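Fructose-bisphosphate aldolase (Plasmodium falciparum, PDB 4TR9) belongs to the class I fructose-bisphosphate aldolase family, enzymes built on a TIM barrel of parallel strands and surrounding helices. Local coordinates at residues A[45-48]-A[49-53]; A[56-59]-A[60-63]; A[182-185]-A[186-190]. All blocks are in the same frame, centred on the assembly; numbering follows the deposited sequence.

Contact 1 of 3, residues A[45-48]-A[49-53]; sequences TIKK and RFDNI. With 38D (N'-[(E)-(2,4-dichlorophenyl)methylidene]-3,4-dihydroxybenzohydrazide), chain K.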
loop_
_atom_site.group_PDB
_atom_site.type_symbol
_atom_site.label_atom_id
_atom_site.label_comp_id
_atom_site.label_asym_id
_atom_site.label_seq_id
_atom_site.Cartn_x
_atom_site.Cartn_y
_atom_site.Cartn_z
ATOM N N THR A 45 -33.842 14.873 0.360
ATOM C CA THR A 45 -33.450 14.893 1.766
ATOM C C THR A 45 -34.257 15.926 2.544
ATOM O O THR A 45 -34.772 15.641 3.625
ATOM C CB THR A 45 -31.949 15.198 1.933
ATOM O OG1 THR A 45 -31.177 14.230 1.212
ATOM C CG2 THR A 45 -31.558 15.159 3.402
ATOM N N ILE A 46 -34.367 17.127 1.982
ATOM C CA ILE A 46 -35.117 18.203 2.616
ATOM C C ILE A 46 -36.616 17.919 2.550
ATOM O O ILE A 46 -37.404 18.499 3.296
ATOM C CB ILE A 46 -34.810 19.569 1.956
ATOM C CG1 ILE A 46 -35.227 20.722 2.872
ATOM C CG2 ILE A 46 -35.484 19.676 0.597
ATOM C CD1 ILE A 46 -34.497 20.742 4.196
ATOM N N LYS A 47 -37.002 17.011 1.656
ATOM C CA LYS A 47 -38.398 16.618 1.512
ATOM C C LYS A 47 -38.896 15.905 2.762
ATOM O O LYS A 47 -39.971 16.212 3.277
ATOM C CB LYS A 47 -38.583 15.715 0.293
ATOM C CG LYS A 47 -39.992 15.166 0.152
ATOM C CD LYS A 47 -40.093 14.169 -0.988
ATOM C CE LYS A 47 -41.497 13.597 -1.085
ATOM N NZ LYS A 47 -42.510 14.653 -1.359
ATOM N N LYS A 48 -38.102 14.956 3.247
ATOM C CA LYS A 48 -38.463 14.175 4.424
ATOM C C LYS A 48 -38.535 15.044 5.676
ATOM O O LYS A 48 -39.125 14.652 6.682
ATOM C CB LYS A 48 -37.467 13.033 4.631
ATOM C CG LYS A 48 -37.376 12.075 3.454
ATOM C CD LYS A 48 -36.413 10.934 3.738
ATOM C CE LYS A 48 -36.313 9.992 2.549
ATOM N NZ LYS A 48 -37.639 9.427 2.176
ATOM N N ARG A 49 -37.928 16.225 5.609
ATOM C CA ARG A 49 -37.996 17.184 6.705
ATOM C C ARG A 49 -39.317 17.943 6.670
ATOM O O ARG A 49 -39.974 18.111 7.696
ATOM C CB ARG A 49 -36.822 18.162 6.640
ATOM C CG ARG A 49 -35.466 17.484 6.663
ATOM C CD ARG A 49 -35.288 16.667 7.929
ATOM N NE ARG A 49 -34.309 15.600 7.751
ATOM C CZ ARG A 49 -34.623 14.336 7.490
ATOM N NH1 ARG A 49 -33.667 13.430 7.340
ATOM N NH2 ARG A 49 -35.895 13.976 7.383
ATOM N N PHE A 50 -39.704 18.396 5.481
ATOM C CA PHE A 50 -40.954 19.127 5.313
ATOM C C PHE A 50 -42.162 18.228 5.562
ATOM O O PHE A 50 -43.220 18.698 5.980
ATOM C CB PHE A 50 -41.034 19.743 3.914
ATOM C CG PHE A 50 -40.147 20.942 3.725
ATOM C CD1 PHE A 50 -39.536 21.549 4.810
ATOM C CD2 PHE A 50 -39.933 21.468 2.462
ATOM C CE1 PHE A 50 -38.722 22.655 4.638
ATOM C CE2 PHE A 50 -39.122 22.575 2.283
ATOM C CZ PHE A 50 -38.516 23.168 3.373
ATOM N N ASP A 51 -41.996 16.933 5.307
ATOM C CA ASP A 51 -43.070 15.967 5.510
ATOM C C ASP A 51 -43.395 15.789 6.990
ATOM O O ASP A 51 -44.550 15.578 7.358
ATOM C CB ASP A 51 -42.700 14.616 4.894
ATOM C CG ASP A 51 -42.573 14.677 3.385
ATOM O OD1 ASP A 51 -43.244 15.528 2.764
ATOM O OD2 ASP A 51 -41.799 13.875 2.819
ATOM N N ASN A 52 -42.371 15.875 7.833
ATOM C CA ASN A 52 -42.543 15.703 9.272
ATOM C C ASN A 52 -43.353 16.833 9.897
ATOM O O ASN A 52 -44.129 16.612 10.827
ATOM C CB ASN A 52 -41.182 15.594 9.961
ATOM C CG ASN A 52 -40.410 14.362 9.533
ATOM O OD1 ASN A 52 -40.997 13.355 9.135
ATOM N ND2 ASN A 52 -39.087 14.435 9.615
ATOM N N ILE A 53 -43.168 18.045 9.384
ATOM C CA ILE A 53 -43.911 19.200 9.874
ATOM C C ILE A 53 -45.118 19.487 8.990
ATOM O O ILE A 53 -45.724 20.554 9.082
ATOM C CB ILE A 53 -43.026 20.458 9.943
ATOM C CG1 ILE A 53 -42.436 20.771 8.566
ATOM C CG2 ILE A 53 -41.924 20.276 10.975
ATOM C CD1 ILE A 53 -41.578 22.017 8.538
HETATM N N12 38D K . -28.645 11.877 2.697
HETATM C C13 38D K . -29.147 11.121 3.810
HETATM C C15 38D K . -30.584 9.908 2.171
HETATM C C17 38D K . -31.290 7.644 2.510
HETATM C C20 38D K . -29.909 8.708 4.154
HETATM C C01 38D K . -25.802 14.517 4.589
HETATM C C02 38D K . -24.915 15.353 5.267
HETATM O O03 38D K . -24.119 14.870 6.328
HETATM C C04 38D K . -24.813 16.686 4.895
HETATM C C05 38D K . -25.583 17.180 3.857
HETATM C C06 38D K . -26.463 16.352 3.183
HETATM O O07 38D K . -23.923 17.556 5.567
HETATM C C08 38D K . -26.564 15.025 3.544
HETATM C C09 38D K . -27.557 14.144 2.781
HETATM O O10 38D K . -28.155 14.594 1.810
HETATM N N11 38D K . -27.761 12.802 3.254
HETATM C C14 38D K . -29.897 9.868 3.369
HETATM C C16 38D K . -31.283 8.793 1.735
HETATM CL CL1 38D K . -32.175 6.258 1.939
HETATM C C19 38D K . -30.609 7.592 3.714
HETATM CL CL2 38D K . -29.058 8.623 5.673
#
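The amides of F50 and D51 reach back four residues along helix 43-52, to I46 O (F50 N to I46 O, 3.2 Å) and to K47 O (D51 N to K47 O, 3.0 Å). This helix follows the first strand, 35-39, of the class I aldolase TIM barrel, and side chains three and four residues apart meet along it. F50 lays one ring face over I46 O, while its far rim, at CZ, comes to 4.1 Å from I46 CG1. That apolar pair is buried, with L317 of helix 310-320 and Y65 of helix 59-70 also against the ring. R49 turns back at chi2 (-60°), which brings its guanidinium flat over T45 O, the oxygen about 4.0 Å above the centre of the plane. On the exposed side the K47 and D51 side chains cross at a slant: K47 CG lies 3.5 Å from D51 OD2, but the ammonium K47 NZ stays 4.3 Å from D51 OD1, a loose charge attraction rather than a salt bridge. At the pocket end, T45 OG1, hydrogen-bonded with S42 OG, lies 3.1 Å from O10 of the bound 38D.

Contact 2 of 3, residues A[56-59]-A[60-63]; sequences ENTI and ENRA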
loop_
_atom_site.group_PDB
_atom_site.type_symbol
_atom_site.label_atom_id
_atom_site.label_comp_id
_atom_site.label_asym_id
_atom_site.label_seq_id
_atom_site.Cartn_x
_atom_site.Cartn_y
_atom_site.Cartn_z
ATOM N N GLU A 56 -45.484 21.116 2.114
ATOM C CA GLU A 56 -45.215 20.730 0.734
ATOM C C GLU A 56 -43.798 21.127 0.326
ATOM O O GLU A 56 -43.327 22.217 0.653
ATOM C CB GLU A 56 -46.247 21.355 -0.215
ATOM C CG GLU A 56 -46.307 22.882 -0.207
ATOM C CD GLU A 56 -47.129 23.450 0.940
ATOM O OE1 GLU A 56 -47.390 22.720 1.919
ATOM O OE2 GLU A 56 -47.520 24.635 0.858
ATOM N N ASN A 57 -43.116 20.230 -0.380
ATOM C CA ASN A 57 -41.737 20.470 -0.793
ATOM C C ASN A 57 -41.657 21.236 -2.108
ATOM O O ASN A 57 -41.386 20.658 -3.162
ATOM C CB ASN A 57 -40.978 19.146 -0.912
ATOM C CG ASN A 57 -39.497 19.344 -1.183
ATOM O OD1 ASN A 57 -38.932 20.395 -0.878
ATOM N ND2 ASN A 57 -38.860 18.331 -1.759
ATOM N N THR A 58 -41.896 22.541 -2.040
ATOM C CA THR A 58 -41.804 23.400 -3.213
ATOM C C THR A 58 -40.497 24.183 -3.199
ATOM O O THR A 58 -39.775 24.180 -2.202
ATOM C CB THR A 58 -42.984 24.383 -3.288
ATOM O OG1 THR A 58 -42.944 25.269 -2.163
ATOM C CG2 THR A 58 -44.304 23.627 -3.287
ATOM N N ILE A 59 -40.195 24.852 -4.306
ATOM C CA ILE A 59 -38.984 25.657 -4.394
ATOM C C ILE A 59 -39.137 26.924 -3.553
ATOM O O ILE A 59 -38.153 27.482 -3.065
ATOM C CB ILE A 59 -38.648 26.020 -5.862
ATOM C CG1 ILE A 59 -37.303 26.748 -5.949
ATOM C CG2 ILE A 59 -39.764 26.845 -6.489
ATOM C CD1 ILE A 59 -36.918 27.158 -7.354
ATOM N N GLU A 60 -40.379 27.362 -3.368
ATOM C CA GLU A 60 -40.660 28.534 -2.547
ATOM C C GLU A 60 -40.409 28.238 -1.074
ATOM O O GLU A 60 -39.880 29.077 -0.347
ATOM C CB GLU A 60 -42.103 29.009 -2.748
ATOM C CG GLU A 60 -42.348 29.762 -4.050
ATOM C CD GLU A 60 -42.401 28.850 -5.261
ATOM O OE1 GLU A 60 -42.609 27.632 -5.082
ATOM O OE2 GLU A 60 -42.234 29.353 -6.392
ATOM N N ASN A 61 -40.791 27.042 -0.638
ATOM C CA ASN A 61 -40.615 26.645 0.754
ATOM C C ASN A 61 -39.153 26.390 1.105
ATOM O O ASN A 61 -38.704 26.732 2.199
ATOM C CB ASN A 61 -41.446 25.401 1.064
ATOM C CG ASN A 61 -42.935 25.678 1.048
ATOM O OD1 ASN A 61 -43.366 26.823 1.187
ATOM N ND2 ASN A 61 -43.731 24.629 0.885
ATOM N N ARG A 62 -38.416 25.786 0.178
ATOM C CA ARG A 62 -36.991 25.551 0.379
ATOM C C ARG A 62 -36.250 26.877 0.483
ATOM O O ARG A 62 -35.368 27.043 1.325
ATOM C CB ARG A 62 -36.409 24.706 -0.757
ATOM C CG ARG A 62 -36.925 23.278 -0.797
ATOM C CD ARG A 62 -36.103 22.421 -1.746
ATOM N NE ARG A 62 -36.157 22.913 -3.119
ATOM C CZ ARG A 62 -37.037 22.499 -4.025
ATOM N NH1 ARG A 62 -37.014 22.999 -5.251
ATOM N NH2 ARG A 62 -37.940 21.584 -3.703
ATOM N N ALA A 63 -36.621 27.821 -0.374
ATOM C CA ALA A 63 -36.043 29.157 -0.333
ATOM C C ALA A 63 -36.424 29.864 0.963
ATOM O O ALA A 63 -35.581 30.481 1.612
ATOM C CB ALA A 63 -36.493 29.970 -1.536
#
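An N-cap opens helix 59-70: T58 stands at the cap position and its hydroxyl OG1 accepts from N61 N at 3.2 Å. With chi1 at 64°, OG1 lies between the backbone N and the carbonyl carbon of T58, facing that first-turn amide. Beside it the N61 side chain reaches back across the loop, and N61 ND2 points at E56 O; the modelled 2.5 Å between them is too short to be taken literally. E56 crosses N61 at about a right angle, its CG 3.3 Å from N61 ND2. The loop, with N57 at the centre of an inverse gamma turn, links helix 43-52 to helix 59-70 on the outside of the TIM barrel. R62, in the first turn, folds back over the loop, its chain bent at chi3. R62 NH2 donates to N57 OD1 (3.2 Å); the oxygen is near the guanidinium plane, yet the donor stands 60° out of the plane of the N57 carbonyl, and the two flat groups are turned 81° apart. One guanidinium face lies over T58 O and I59 CA, the latter 3.4 Å from R62 NH1. The third nitrogen, R62 NE, forms a salt bridge with E87 OE2.

Contact 3 of 3, residues A[182-185]-A[186-190]; sequences ASIC and QQNRL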
loop_
_atom_site.group_PDB
_atom_site.type_symbol
_atom_site.label_atom_id
_atom_site.label_comp_id
_atom_site.label_asym_id
_atom_site.label_seq_id
_atom_site.Cartn_x
_atom_site.Cartn_y
_atom_site.Cartn_z
ATOM N N ALA A 182 -10.321 16.330 -2.317
ATOM C CA ALA A 182 -9.686 17.381 -1.537
ATOM C C ALA A 182 -8.612 18.110 -2.339
ATOM O O ALA A 182 -8.447 19.322 -2.206
ATOM C CB ALA A 182 -9.097 16.803 -0.260
ATOM N N SER A 183 -7.890 17.372 -3.176
ATOM C CA SER A 183 -6.827 17.960 -3.986
ATOM C C SER A 183 -7.388 18.889 -5.058
ATOM O O SER A 183 -6.833 19.955 -5.321
ATOM C CB SER A 183 -5.980 16.863 -4.634
ATOM O OG SER A 183 -6.751 16.086 -5.533
ATOM N N ILE A 184 -8.493 18.474 -5.671
ATOM C CA ILE A 184 -9.135 19.253 -6.723
ATOM C C ILE A 184 -9.672 20.576 -6.180
ATOM O O ILE A 184 -9.542 21.620 -6.821
ATOM C CB ILE A 184 -10.280 18.458 -7.383
ATOM C CG1 ILE A 184 -9.740 17.166 -7.998
ATOM C CG2 ILE A 184 -10.979 19.294 -8.443
ATOM C CD1 ILE A 184 -10.811 16.265 -8.570
ATOM N N CYS A 185 -10.264 20.527 -4.990
ATOM C CA CYS A 185 -10.804 21.724 -4.353
ATOM C C CYS A 185 -9.711 22.732 -4.023
ATOM O O CYS A 185 -9.855 23.926 -4.293
ATOM C CB CYS A 185 -11.570 21.355 -3.083
ATOM S SG CYS A 185 -13.116 20.478 -3.385
ATOM N N GLN A 186 -8.620 22.250 -3.435
ATOM C CA GLN A 186 -7.501 23.113 -3.075
ATOM C C GLN A 186 -6.876 23.740 -4.316
ATOM O O GLN A 186 -6.395 24.872 -4.276
ATOM C CB GLN A 186 -6.450 22.331 -2.286
ATOM C CG GLN A 186 -6.938 21.852 -0.929
ATOM C CD GLN A 186 -5.831 21.272 -0.074
ATOM O OE1 GLN A 186 -4.797 20.841 -0.584
ATOM N NE2 GLN A 186 -6.040 21.265 1.238
ATOM N N GLN A 187 -6.895 23.000 -5.419
ATOM C CA GLN A 187 -6.386 23.500 -6.688
ATOM C C GLN A 187 -7.221 24.680 -7.172
ATOM O O GLN A 187 -6.707 25.601 -7.806
ATOM C CB GLN A 187 -6.384 22.389 -7.740
ATOM C CG GLN A 187 -5.701 22.766 -9.044
ATOM C CD GLN A 187 -5.914 21.732 -10.133
ATOM O OE1 GLN A 187 -6.976 21.114 -10.219
ATOM N NE2 GLN A 187 -4.902 21.539 -10.970
ATOM N N ASN A 188 -8.513 24.647 -6.858
ATOM C CA ASN A 188 -9.435 25.686 -7.299
ATOM C C ASN A 188 -9.885 26.598 -6.160
ATOM O O ASN A 188 -11.019 27.074 -6.150
ATOM C CB ASN A 188 -10.652 25.053 -7.974
ATOM C CG ASN A 188 -10.286 24.276 -9.224
ATOM O OD1 ASN A 188 -10.163 24.846 -10.307
ATOM N ND2 ASN A 188 -10.109 22.967 -9.079
ATOM N N ARG A 189 -8.987 26.823 -5.204
ATOM C CA ARG A 189 -9.202 27.785 -4.123
ATOM C C ARG A 189 -10.439 27.488 -3.271
ATOM O O ARG A 189 -11.197 28.396 -2.931
ATOM C CB ARG A 189 -9.301 29.202 -4.698
ATOM C CG ARG A 189 -8.062 29.644 -5.463
ATOM C CD ARG A 189 -8.285 30.975 -6.169
ATOM N NE ARG A 189 -9.271 30.868 -7.241
ATOM C CZ ARG A 189 -9.667 31.887 -7.996
ATOM N NH1 ARG A 189 -10.569 31.696 -8.950
ATOM N NH2 ARG A 189 -9.162 33.098 -7.800
ATOM N N LEU A 190 -10.634 26.220 -2.924
ATOM C CA LEU A 190 -11.722 25.828 -2.031
ATOM C C LEU A 190 -11.216 24.914 -0.921
ATOM O O LEU A 190 -10.506 23.944 -1.183
ATOM C CB LEU A 190 -12.842 25.131 -2.805
ATOM C CG LEU A 190 -13.696 25.977 -3.750
ATOM C CD1 LEU A 190 -14.801 25.130 -4.364
ATOM C CD2 LEU A 190 -14.281 27.179 -3.026
#
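C185 and L190 meet where helix 168-187 ends in a Schellman motif and the chain turns into strand 191-198, part of a beta-alpha-beta unit of the TIM barrel. C185 O takes two N-H groups. L190 N donates to C185 O at 2.8 Å, from well above the carbonyl plane, and N188 N adds a weak bond to the same oxygen. R189, with positive phi, is the C-prime residue that reverses the chain and brings L190 back alongside the last turn; its own N bonds weakly to Q186 O. The reversal sets L190 CB 4.0 Å from C185 CB, a buried apolar contact, and C185 also packs on P192 of the following strand.

Q186 lies on the same helix, its amide N donating to A182 O at 3.2 Å. Its side chain leaves beside the backbone N (chi1 -66°) and passes the acceptor it has just bonded: Q186 CG is 3.2 Å from A182 O. The chain then runs extended to its amide, whose NE2 donates to L230 O, so the buried polar end is met by a backbone carbonyl outside the helix, while V229, L22 and P192 touch the Q186 side chain.

I184 O takes two N-H groups of N188, the first residue to leave helical angles. The two side chains lie side by side, both pointing the same way toward helix 136-146, where C140 and K141 touch N188 and L136 and A137 touch I184. N188 N reaches I184 O weakly, and the N188 side chain adds a stronger bond to the last turn: ND2 donates to I184 O at 2.7 Å, with an N-H...O angle of 150° and the oxygen 17° out of the amide plane.

Contacts 1 and 2 are neighbours on successive helices, their centres about 10 Å apart, and they touch: K47 CB meets N57 ND2 at 3.3 Å and I46 CG2 meets R62 CD at 3.7 Å, so the loop 56-59 and the first turn of helix 59-70 lie against helix 43-52. Contact 1 reaches the ligand pocket through T45, whereas the R62 side chain of contact 2 is about 12 Å from a bound 38D. Contact 3 belongs to another part of the barrel: its centre is about 32 Å from either of the others, with nearest atoms about 20 Å from contact 1 and about 21 Å from contact 2.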